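Putative lipoprotein (Bacteroides fragilis, PDB 3QNK) probably binds glycans at the outer-membrane surface as a SusD-like lipoprotein, helping to deliver them to a partner transporter. Local coordinates at residues B[401-406]-B[434-439]; B[393-398]-B[415-420]. All coordinates share one frame; numbering follows the deposited sequence.

Interaction 1: B[401-406]-B[434-439]; sequences ARLETG and KLRELI
Leu403 reaches from the last turns of helix 391-405 into a pocket built by Leu435, Arg436 and Ile439, while the neighbouring Glu404 pairs with the guanidinium of Arg436 beside it. Leu403 points toward the opposite helix, its CG anti to the backbone N (chi1 -178°), and its two methyls meet different partners. CD1 lies 3.7 Å from CD2 of Leu435, the two leucines sliding past each other in opposite directions. CD2 instead rests against CB of Arg436 at 3.4 Å, on the aliphatic root of a side chain that crosses it at about a right angle. Further back, CB of Leu403 meets CD1 of Ile439 at 4.1 Å. A leucine suits this place because its fork lets one methyl meet Leu435 and the other the aliphatic root of Arg436.

The polar pair forms at the margin of this apolar patch. Arg436 bends at chi3 and Glu404 at chi2, and the flat groups end nearly coplanar, 16° apart. A single nitrogen faces both carboxylate oxygens: NH1 of Arg436 gives OE2 of Glu404 a nearly straight hydrogen bond of 3.0 Å on its syn side, and lies 2.8 Å from OE1 in the same salt bridge. Glu433 holds NH2 of Arg436 in a second salt bridge, which probably helps to fix the guanidinium's position and balance its charge. Gly406, just past the helix, takes positive phi in a Schellman motif, which glycine accommodates readily. With short-segment axes 10.3 Å apart and 168° between their directions, this is near-antiparallel packing of an alpha-alpha superhelix, as in the TPR-like helical framework of the SusD family, its apolar patch bordered by a salt bridge.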
# COMPACT_ATOMS: atom_id res chain seq x y z
N ALA B 401 -11.15 -33.62 11.90
CA ALA B 401 -10.38 -34.62 11.16
C ALA B 401 -10.73 -36.02 11.60
O ALA B 401 -10.84 -36.90 10.75
CB ALA B 401 -8.90 -34.38 11.34
N ARG B 402 -10.95 -36.24 12.90
CA ARG B 402 -11.31 -37.55 13.43
C ARG B 402 -12.62 -38.01 12.88
O ARG B 402 -12.71 -39.16 12.45
CB ARG B 402 -11.36 -37.58 14.95
CG ARG B 402 -10.01 -37.80 15.50
CD ARG B 402 -9.90 -37.43 16.95
NE ARG B 402 -8.50 -37.42 17.32
CZ ARG B 402 -7.84 -38.46 17.78
NH1 ARG B 402 -8.47 -39.61 18.00
NH2 ARG B 402 -6.53 -38.38 18.03
N LEU B 403 -13.63 -37.12 12.83
CA LEU B 403 -14.92 -37.53 12.29
C LEU B 403 -14.79 -37.96 10.82
O LEU B 403 -15.22 -39.07 10.49
CB LEU B 403 -15.98 -36.42 12.41
CG LEU B 403 -17.31 -36.86 11.89
CD1 LEU B 403 -18.27 -37.08 12.98
CD2 LEU B 403 -17.80 -35.96 10.83
N GLU B 404 -14.15 -37.12 9.97
CA GLU B 404 -13.97 -37.40 8.55
C GLU B 404 -13.17 -38.68 8.29
O GLU B 404 -13.32 -39.29 7.24
CB GLU B 404 -13.30 -36.22 7.85
CG GLU B 404 -14.09 -34.91 7.89
CD GLU B 404 -15.53 -34.94 7.43
OE1 GLU B 404 -15.92 -35.84 6.64
OE2 GLU B 404 -16.29 -34.04 7.85
N THR B 405 -12.38 -39.11 9.27
CA THR B 405 -11.55 -40.30 9.29
C THR B 405 -12.38 -41.54 9.72
O THR B 405 -12.00 -42.66 9.43
CB THR B 405 -10.36 -39.95 10.21
OG1 THR B 405 -9.37 -39.38 9.38
CG2 THR B 405 -9.79 -41.10 11.02
N GLY B 406 -13.51 -41.31 10.39
CA GLY B 406 -14.38 -42.39 10.87
C GLY B 406 -14.30 -42.65 12.36
O GLY B 406 -14.96 -43.56 12.86
N LYS B 434 -24.84 -36.24 11.66
CA LYS B 434 -25.38 -35.39 12.71
C LYS B 434 -24.25 -34.82 13.58
O LYS B 434 -24.25 -33.62 13.87
CB LYS B 434 -26.40 -36.15 13.57
CG LYS B 434 -27.78 -36.36 12.94
CD LYS B 434 -28.65 -36.96 14.04
CE LYS B 434 -29.92 -37.66 13.64
NZ LYS B 434 -30.90 -37.59 14.77
N LEU B 435 -23.26 -35.67 13.95
CA LEU B 435 -22.11 -35.25 14.77
C LEU B 435 -21.27 -34.21 14.05
O LEU B 435 -20.80 -33.26 14.70
CB LEU B 435 -21.24 -36.44 15.21
CG LEU B 435 -20.09 -36.13 16.20
CD1 LEU B 435 -20.59 -35.41 17.46
CD2 LEU B 435 -19.28 -37.39 16.52
N ARG B 436 -21.13 -34.33 12.71
CA ARG B 436 -20.37 -33.34 11.91
C ARG B 436 -20.94 -31.95 12.09
O ARG B 436 -20.19 -31.02 12.33
CB ARG B 436 -20.35 -33.72 10.43
CG ARG B 436 -19.72 -32.67 9.54
CD ARG B 436 -19.24 -33.19 8.20
NE ARG B 436 -20.19 -34.14 7.63
CZ ARG B 436 -19.90 -35.36 7.22
NH1 ARG B 436 -18.64 -35.80 7.24
NH2 ARG B 436 -20.85 -36.15 6.75
N GLU B 437 -22.27 -31.82 12.04
CA GLU B 437 -22.89 -30.52 12.17
C GLU B 437 -22.70 -29.94 13.56
O GLU B 437 -22.46 -28.74 13.69
CB GLU B 437 -24.38 -30.57 11.79
CG GLU B 437 -24.63 -31.01 10.34
CD GLU B 437 -23.73 -30.47 9.24
OE1 GLU B 437 -23.56 -29.23 9.14
OE2 GLU B 437 -23.20 -31.29 8.45
N LEU B 438 -22.73 -30.80 14.59
CA LEU B 438 -22.57 -30.37 15.97
C LEU B 438 -21.15 -29.79 16.23
O LEU B 438 -21.02 -28.77 16.93
CB LEU B 438 -22.86 -31.57 16.89
CG LEU B 438 -24.33 -32.03 16.90
CD1 LEU B 438 -24.49 -33.38 17.54
CD2 LEU B 438 -25.24 -31.01 17.55
N ILE B 439 -20.12 -30.41 15.60
CA ILE B 439 -18.72 -29.99 15.68
C ILE B 439 -18.60 -28.64 14.99
O ILE B 439 -18.07 -27.68 15.59
CB ILE B 439 -17.76 -31.06 15.07
CG1 ILE B 439 -17.82 -32.41 15.85
CG2 ILE B 439 -16.33 -30.52 14.98
CD1 ILE B 439 -17.19 -33.60 15.17

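Interaction 2: B[393-398]-B[415-420]; sequences EIYLND and VNMIRQ
An antiparallel helical hairpin, made by helices 391-405 and 408-420 in the TPR-like helical framework of the SusD family, is packed here through Tyr395 and Leu396 against Val415, Met417 and Ile418. The short-segment axes approach to 8.6 Å, with 143° between their directions, and no hydrogen bond joins the two segments; the contact is apolar throughout.

Tyr395 carries much of it. Its CG stands anti to the carbonyl carbon (chi1 -68°), and Met417 and Ile418 approach obliquely from the same side of the ring plane, Met417 at CD1 and CE1, Ile418 nearer CB and CD2. CD1 meets CB of Met417, a selenomethionine in this crystal, at 3.6 Å. The Met417 chain, bent at chi2 and chi3, crosses the tyrosine obliquely, its CE coming 3.7 Å from OH of Tyr395. CD2 of Tyr395 approaches CD1 of Ile418 at 4.0 Å, and the same methyl touches CB of the tyrosine. An aromatic side chain suits this place because its ring is broad enough to meet Met417 while CB packs on Ile418. Tyr391 meets the ring edge-to-face from the same helix, and Tyr209 of helix 198-209 also meets it.

Leu396 extends the apolar contact. Its CG lies 3.9 Å from CG1 of Ile418, and its CD2 reaches CG2 of Val415 at the same separation. Beta-branched Val415 and Ile418 offer compact, stiff surfaces, which Glu442 of helix 432-446 touches as well. Glu393, pointing away from the opposite helix, and Asn397 serve a polar network instead: Arg190 forms a salt bridge with Glu393 OE1, and Asn397 ND2 donates to Glu393 OE2 at 3.3 Å with an N-H...O angle of 160°.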
# COMPACT_ATOMS: atom_id res chain seq x y z
N GLU B 393 -8.44 -24.58 19.46
CA GLU B 393 -8.46 -24.97 18.06
C GLU B 393 -7.92 -26.38 17.83
O GLU B 393 -8.42 -27.08 16.94
CB GLU B 393 -7.65 -23.99 17.23
CG GLU B 393 -8.24 -23.80 15.85
CD GLU B 393 -7.41 -22.93 14.93
OE1 GLU B 393 -7.14 -21.76 15.30
OE2 GLU B 393 -7.05 -23.43 13.84
N ILE B 394 -6.90 -26.80 18.62
CA ILE B 394 -6.31 -28.12 18.50
C ILE B 394 -7.42 -29.16 18.65
O ILE B 394 -7.59 -30.00 17.78
CB ILE B 394 -5.16 -28.30 19.53
CG1 ILE B 394 -4.10 -27.18 19.40
CG2 ILE B 394 -4.53 -29.70 19.52
CD1 ILE B 394 -3.49 -26.96 18.01
N TYR B 395 -8.26 -29.01 19.68
CA TYR B 395 -9.37 -29.91 19.96
C TYR B 395 -10.38 -29.97 18.82
O TYR B 395 -10.80 -31.07 18.43
CB TYR B 395 -10.05 -29.50 21.25
CG TYR B 395 -9.19 -29.71 22.47
CD1 TYR B 395 -9.09 -30.97 23.06
CD2 TYR B 395 -8.47 -28.66 23.04
CE1 TYR B 395 -8.29 -31.18 24.18
CE2 TYR B 395 -7.67 -28.86 24.16
CZ TYR B 395 -7.58 -30.13 24.72
OH TYR B 395 -6.82 -30.37 25.84
N LEU B 396 -10.76 -28.80 18.28
CA LEU B 396 -11.77 -28.69 17.23
C LEU B 396 -11.24 -29.14 15.86
O LEU B 396 -11.98 -29.80 15.14
CB LEU B 396 -12.35 -27.27 17.19
CG LEU B 396 -13.28 -26.94 18.36
CD1 LEU B 396 -13.66 -25.49 18.39
CD2 LEU B 396 -14.53 -27.77 18.33
N ASN B 397 -9.96 -28.88 15.54
CA ASN B 397 -9.32 -29.38 14.31
C ASN B 397 -9.23 -30.90 14.37
O ASN B 397 -9.49 -31.57 13.38
CB ASN B 397 -7.92 -28.77 14.13
CG ASN B 397 -7.90 -27.28 13.88
OD1 ASN B 397 -8.93 -26.64 13.71
ND2 ASN B 397 -6.72 -26.70 13.84
N ASP B 398 -8.89 -31.43 15.55
CA ASP B 398 -8.79 -32.86 15.82
C ASP B 398 -10.18 -33.50 15.69
O ASP B 398 -10.31 -34.53 15.01
CB ASP B 398 -8.20 -33.09 17.23
CG ASP B 398 -7.56 -34.46 17.49
OD1 ASP B 398 -7.21 -35.15 16.51
OD2 ASP B 398 -7.38 -34.82 18.68
N VAL B 415 -14.41 -32.73 20.86
CA VAL B 415 -15.31 -31.57 20.87
C VAL B 415 -15.90 -31.35 22.28
O VAL B 415 -16.13 -30.21 22.68
CB VAL B 415 -16.41 -31.67 19.76
CG1 VAL B 415 -17.42 -32.78 20.02
CG2 VAL B 415 -17.12 -30.34 19.56
N ASN B 416 -16.09 -32.44 23.06
CA ASN B 416 -16.65 -32.33 24.40
C ASN B 416 -15.65 -31.69 25.37
O ASN B 416 -16.07 -31.21 26.41
CB ASN B 416 -17.16 -33.68 24.90
CG ASN B 416 -18.49 -34.08 24.29
OD1 ASN B 416 -19.25 -33.23 23.81
ND2 ASN B 416 -18.80 -35.37 24.24
N MSE B 417 -14.37 -31.58 25.01
CA MSE B 417 -13.38 -30.85 25.82
C MSE B 417 -13.71 -29.36 25.82
O MSE B 417 -13.63 -28.70 26.85
CB MSE B 417 -11.97 -31.09 25.27
CG MSE B 417 -11.47 -32.48 25.55
SE MSE B 417 -11.13 -32.77 27.44
CE MSE B 417 -9.82 -31.36 27.83
N ILE B 418 -14.12 -28.85 24.65
CA ILE B 418 -14.50 -27.45 24.42
C ILE B 418 -15.81 -27.10 25.18
O ILE B 418 -15.91 -26.02 25.79
CB ILE B 418 -14.58 -27.18 22.90
CG1 ILE B 418 -13.20 -27.37 22.22
CG2 ILE B 418 -15.20 -25.82 22.56
CD1 ILE B 418 -12.00 -26.71 22.89
N ARG B 419 -16.77 -28.04 25.17
CA ARG B 419 -18.03 -27.89 25.88
C ARG B 419 -17.83 -28.01 27.40
O ARG B 419 -18.43 -27.26 28.16
CB ARG B 419 -19.07 -28.94 25.43
CG ARG B 419 -19.16 -29.17 23.94
CD ARG B 419 -20.42 -29.94 23.67
NE ARG B 419 -21.44 -29.01 23.24
CZ ARG B 419 -22.64 -28.88 23.79
NH1 ARG B 419 -23.02 -29.69 24.76
NH2 ARG B 419 -23.47 -27.98 23.35
N GLN B 420 -17.00 -28.96 27.83
CA GLN B 420 -16.73 -29.13 29.26
C GLN B 420 -16.15 -27.86 29.85
O GLN B 420 -16.50 -27.52 30.97
CB GLN B 420 -15.76 -30.31 29.53
CG GLN B 420 -16.42 -31.70 29.55
CD GLN B 420 -15.40 -32.85 29.48
OE1 GLN B 420 -15.54 -33.81 28.67
NE2 GLN B 420 -14.38 -32.78 30.37

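From the N terminus, helix 391-405 supplies the first partner of both contacts: residues 393-398 near its start and 401-406 at its end. The chain then turns into helix 408-420, where interaction 2 closes a short loop with 16 residues between its segments. It continues to helix 432-446, where interaction 1 closes a longer one of 27. Because 401-406 lies inside the first loop and 434-439 beyond it, the two closures cross. Their centres are 12 Å apart, and Ile439 CG1 touches Val415 CG1 at 4.2 Å, joining them directly. Together they bind three successive helices into one bundle, with helix 391-405 packed against both followers.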